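Local coordinates for alternansucrase (Leuconostoc mesenteroides, PDB 6HVG), which belongs to glycoside hydrolase family 70, large multidomain enzymes built round a barrel-type catalytic domain, and carries a bound calcium ion, at residues A[609-621]-A[1142-1156]. Numbering follows the deposited sequence.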
# COMPACT_ATOMS: atom_id res chain seq x y z
N ASN A 609 38.76 10.33 -11.18
CA ASN A 609 39.55 11.56 -11.29
C ASN A 609 39.13 12.37 -12.52
O ASN A 609 39.98 12.91 -13.26
CB ASN A 609 41.06 11.29 -11.33
CG ASN A 609 41.89 12.55 -10.94
OD1 ASN A 609 41.50 13.33 -10.08
ND2 ASN A 609 43.04 12.73 -11.59
N ASN A 610 37.81 12.45 -12.73
CA ASN A 610 37.21 13.16 -13.83
C ASN A 610 36.28 14.27 -13.29
O ASN A 610 35.09 14.04 -13.05
CB ASN A 610 36.43 12.19 -14.74
CG ASN A 610 35.85 12.88 -15.98
OD1 ASN A 610 35.85 14.10 -16.08
ND2 ASN A 610 35.29 12.10 -16.88
N ASP A 611 36.81 15.47 -13.11
CA ASP A 611 36.03 16.59 -12.55
C ASP A 611 34.83 17.03 -13.39
O ASP A 611 34.06 17.90 -12.95
CB ASP A 611 36.95 17.78 -12.27
CG ASP A 611 37.86 17.56 -11.07
OD1 ASP A 611 37.86 16.46 -10.47
OD2 ASP A 611 38.60 18.52 -10.73
N ASN A 612 34.66 16.44 -14.58
CA ASN A 612 33.47 16.69 -15.39
C ASN A 612 32.43 15.58 -15.36
O ASN A 612 31.44 15.64 -16.08
CB ASN A 612 33.89 16.98 -16.82
CG ASN A 612 34.21 18.43 -17.05
OD1 ASN A 612 35.39 18.82 -17.06
ND2 ASN A 612 33.16 19.26 -17.23
N ALA A 613 32.63 14.59 -14.52
CA ALA A 613 31.69 13.48 -14.41
C ALA A 613 30.97 13.50 -13.05
O ALA A 613 30.69 12.44 -12.49
CB ALA A 613 32.44 12.17 -14.63
N ASN A 614 30.66 14.69 -12.54
CA ASN A 614 30.05 14.86 -11.22
C ASN A 614 28.60 15.32 -11.28
O ASN A 614 28.24 16.14 -12.09
CB ASN A 614 30.82 15.91 -10.40
CG ASN A 614 32.17 15.41 -9.93
OD1 ASN A 614 32.46 14.22 -9.96
ND2 ASN A 614 33.00 16.33 -9.48
N PHE A 615 27.75 14.78 -10.41
CA PHE A 615 26.34 15.21 -10.35
C PHE A 615 26.30 16.68 -9.91
O PHE A 615 27.16 17.13 -9.16
CB PHE A 615 25.54 14.34 -9.36
CG PHE A 615 25.17 12.97 -9.88
CD1 PHE A 615 24.11 12.80 -10.78
CD2 PHE A 615 25.82 11.84 -9.43
CE1 PHE A 615 23.75 11.55 -11.24
CE2 PHE A 615 25.46 10.58 -9.87
CZ PHE A 615 24.42 10.44 -10.79
N ASP A 616 25.29 17.42 -10.36
CA ASP A 616 25.19 18.86 -10.07
C ASP A 616 24.15 19.21 -9.04
O ASP A 616 24.30 20.19 -8.33
CB ASP A 616 24.85 19.66 -11.34
CG ASP A 616 25.80 19.35 -12.48
OD1 ASP A 616 26.93 19.91 -12.51
OD2 ASP A 616 25.42 18.52 -13.32
N GLY A 617 23.06 18.45 -9.01
CA GLY A 617 21.99 18.69 -8.06
C GLY A 617 21.44 17.38 -7.56
O GLY A 617 21.88 16.33 -7.99
N ILE A 618 20.45 17.44 -6.69
CA ILE A 618 19.83 16.22 -6.15
C ILE A 618 18.31 16.27 -6.18
O ILE A 618 17.72 17.32 -6.20
CB ILE A 618 20.27 15.98 -4.69
CG1 ILE A 618 19.88 17.17 -3.83
CG2 ILE A 618 21.77 15.73 -4.60
CD1 ILE A 618 20.03 16.95 -2.33
N ARG A 619 17.71 15.09 -6.15
CA ARG A 619 16.33 14.91 -5.79
C ARG A 619 16.31 14.21 -4.43
O ARG A 619 17.01 13.23 -4.23
CB ARG A 619 15.66 14.02 -6.82
CG ARG A 619 14.26 13.55 -6.45
CD ARG A 619 13.77 12.50 -7.46
NE ARG A 619 12.44 11.95 -7.14
CZ ARG A 619 12.20 10.99 -6.25
NH1 ARG A 619 13.19 10.44 -5.57
NH2 ARG A 619 10.95 10.59 -6.04
N VAL A 620 15.53 14.74 -3.50
CA VAL A 620 15.40 14.13 -2.19
C VAL A 620 14.19 13.22 -2.21
O VAL A 620 13.04 13.70 -2.26
CB VAL A 620 15.26 15.21 -1.08
CG1 VAL A 620 15.29 14.57 0.31
CG2 VAL A 620 16.37 16.24 -1.19
N ASP A 621 14.45 11.92 -2.20
CA ASP A 621 13.40 10.89 -2.21
C ASP A 621 12.72 10.82 -0.84
O ASP A 621 13.38 10.86 0.19
CB ASP A 621 14.03 9.54 -2.55
CG ASP A 621 13.03 8.37 -2.53
OD1 ASP A 621 12.17 8.27 -3.46
OD2 ASP A 621 13.13 7.54 -1.58
N ILE A 1142 27.20 11.45 -17.65
CA ILE A 1142 27.19 12.73 -16.95
C ILE A 1142 28.04 13.76 -17.69
O ILE A 1142 27.63 14.91 -17.85
CB ILE A 1142 27.66 12.55 -15.48
CG1 ILE A 1142 26.54 11.91 -14.67
CG2 ILE A 1142 28.04 13.88 -14.83
CD1 ILE A 1142 26.96 11.44 -13.29
N GLU A 1143 29.23 13.35 -18.13
CA GLU A 1143 30.12 14.23 -18.91
C GLU A 1143 29.42 14.71 -20.19
O GLU A 1143 29.40 15.91 -20.47
CB GLU A 1143 31.42 13.52 -19.26
CG GLU A 1143 32.51 14.41 -19.82
CD GLU A 1143 33.83 13.68 -20.01
OE1 GLU A 1143 33.79 12.49 -20.39
OE2 GLU A 1143 34.89 14.32 -19.80
N ALA A 1144 28.83 13.77 -20.92
CA ALA A 1144 28.11 14.06 -22.14
C ALA A 1144 27.02 15.11 -21.91
O ALA A 1144 26.75 15.94 -22.80
CB ALA A 1144 27.51 12.79 -22.72
N LEU A 1145 26.38 15.07 -20.75
CA LEU A 1145 25.35 16.07 -20.45
C LEU A 1145 25.98 17.43 -20.19
O LEU A 1145 25.41 18.43 -20.56
CB LEU A 1145 24.49 15.63 -19.28
CG LEU A 1145 23.63 14.40 -19.53
CD1 LEU A 1145 23.19 13.77 -18.22
CD2 LEU A 1145 22.43 14.74 -20.40
N HIS A 1146 27.16 17.46 -19.57
CA HIS A 1146 27.88 18.73 -19.38
C HIS A 1146 28.42 19.30 -20.70
O HIS A 1146 28.32 20.49 -20.93
CB HIS A 1146 29.01 18.56 -18.37
CG HIS A 1146 28.54 18.24 -16.99
ND1 HIS A 1146 29.31 17.54 -16.08
CD2 HIS A 1146 27.36 18.49 -16.37
CE1 HIS A 1146 28.63 17.41 -14.95
NE2 HIS A 1146 27.45 17.97 -15.10
N LYS A 1147 28.99 18.45 -21.54
CA LYS A 1147 29.36 18.86 -22.90
C LYS A 1147 28.17 19.48 -23.68
O LYS A 1147 28.38 20.30 -24.57
CB LYS A 1147 29.95 17.67 -23.68
CG LYS A 1147 31.42 17.39 -23.38
CD LYS A 1147 32.32 18.16 -24.36
CE LYS A 1147 33.82 17.95 -24.15
NZ LYS A 1147 34.39 18.84 -23.10
N ASN A 1148 26.93 19.09 -23.36
CA ASN A 1148 25.74 19.70 -23.95
C ASN A 1148 24.99 20.65 -23.01
O ASN A 1148 23.79 20.92 -23.20
CB ASN A 1148 24.78 18.63 -24.46
CG ASN A 1148 25.35 17.83 -25.59
OD1 ASN A 1148 24.89 17.93 -26.74
ND2 ASN A 1148 26.34 17.01 -25.29
N GLY A 1149 25.70 21.18 -22.01
CA GLY A 1149 25.20 22.25 -21.15
C GLY A 1149 24.01 21.89 -20.30
O GLY A 1149 23.21 22.74 -19.94
N MET A 1150 23.90 20.61 -19.97
CA MET A 1150 22.85 20.12 -19.07
C MET A 1150 23.45 19.64 -17.77
O MET A 1150 24.57 19.14 -17.75
CB MET A 1150 22.10 18.96 -19.71
CG MET A 1150 21.17 19.38 -20.82
SD MET A 1150 20.31 17.98 -21.55
CE MET A 1150 21.59 17.37 -22.63
N GLN A 1151 22.70 19.80 -16.70
CA GLN A 1151 23.07 19.29 -15.39
C GLN A 1151 22.60 17.86 -15.18
O GLN A 1151 21.70 17.40 -15.84
CB GLN A 1151 22.46 20.16 -14.30
CG GLN A 1151 22.95 21.59 -14.22
CD GLN A 1151 22.19 22.36 -13.17
OE1 GLN A 1151 21.76 21.80 -12.15
NE2 GLN A 1151 22.02 23.65 -13.41
N ALA A 1152 23.22 17.17 -14.23
CA ALA A 1152 22.82 15.81 -13.87
C ALA A 1152 22.35 15.76 -12.42
O ALA A 1152 23.05 16.20 -11.49
CB ALA A 1152 23.97 14.83 -14.08
N ILE A 1153 21.15 15.23 -12.24
CA ILE A 1153 20.55 15.12 -10.90
C ILE A 1153 20.74 13.72 -10.33
O ILE A 1153 20.40 12.73 -10.97
CB ILE A 1153 19.05 15.48 -10.91
CG1 ILE A 1153 18.87 16.99 -10.99
CG2 ILE A 1153 18.37 15.00 -9.66
CD1 ILE A 1153 17.48 17.38 -11.44
N ALA A 1154 21.26 13.67 -9.12
CA ALA A 1154 21.42 12.43 -8.37
C ALA A 1154 20.19 12.18 -7.52
O ALA A 1154 19.75 13.08 -6.83
CB ALA A 1154 22.64 12.53 -7.47
N ASP A 1155 19.64 10.97 -7.56
CA ASP A 1155 18.53 10.61 -6.67
C ASP A 1155 19.09 10.25 -5.30
O ASP A 1155 19.75 9.23 -5.14
CB ASP A 1155 17.70 9.45 -7.24
CG ASP A 1155 16.20 9.63 -7.03
OD1 ASP A 1155 15.80 10.15 -5.99
OD2 ASP A 1155 15.41 9.26 -7.91
N TRP A 1156 18.85 11.11 -4.32
CA TRP A 1156 19.33 10.91 -2.94
C TRP A 1156 18.23 10.18 -2.15
O TRP A 1156 17.12 10.72 -1.93
CB TRP A 1156 19.62 12.27 -2.32
CG TRP A 1156 20.45 12.29 -1.10
CD1 TRP A 1156 21.58 11.58 -0.87
CD2 TRP A 1156 20.25 13.12 0.06
NE1 TRP A 1156 22.11 11.90 0.37
CE2 TRP A 1156 21.31 12.85 0.96
CE3 TRP A 1156 19.30 14.08 0.42
CZ2 TRP A 1156 21.44 13.51 2.18
CZ3 TRP A 1156 19.44 14.73 1.66
CH2 TRP A 1156 20.49 14.44 2.52
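Phe615 slots its ring between helix 1135-1147 and strand 1151-1156: Ile1142 CD1 sits over the centre of one face, 3.7 Å from the ring centroid, and Ala1154 CB presses on the opposite face nearer the rim, two CH-pi contacts. The small alanine suits a site where a flat ring lies against the strand. Beside it, Asp616 OD2 is gripped twice, taking His1146 NE2 on its syn lone pair (2.8 Å) and Ala1152 N on its anti lone pair (2.7 Å). A chi1 of -65° turns the His1146 ring toward 609-621, where ND1 reaches Asn612 O at 2.9 Å; both ring nitrogens are bonded, consistent with a protonated imidazole. Farther out the contact slackens: Asn610 ND2 and Glu1143 OE2 stay 3.7 Å apart on the more exposed side, where polar residues suit contact with water. Inward, strands 617-620 and 1151-1156 pair in parallel, Arg619 N reaching Ala1154 O at 2.9 Å. The extended Arg619 makes salt bridges through NH1 to Asp1155 OD1 (2.7 Å, tilted from the guanidinium plane) and, in that plane, to Asp621 OD1, tying the strand ends together. These strands are neighbours in an eight-stranded parallel sheet, as expected for the family's (beta/alpha)8 barrel.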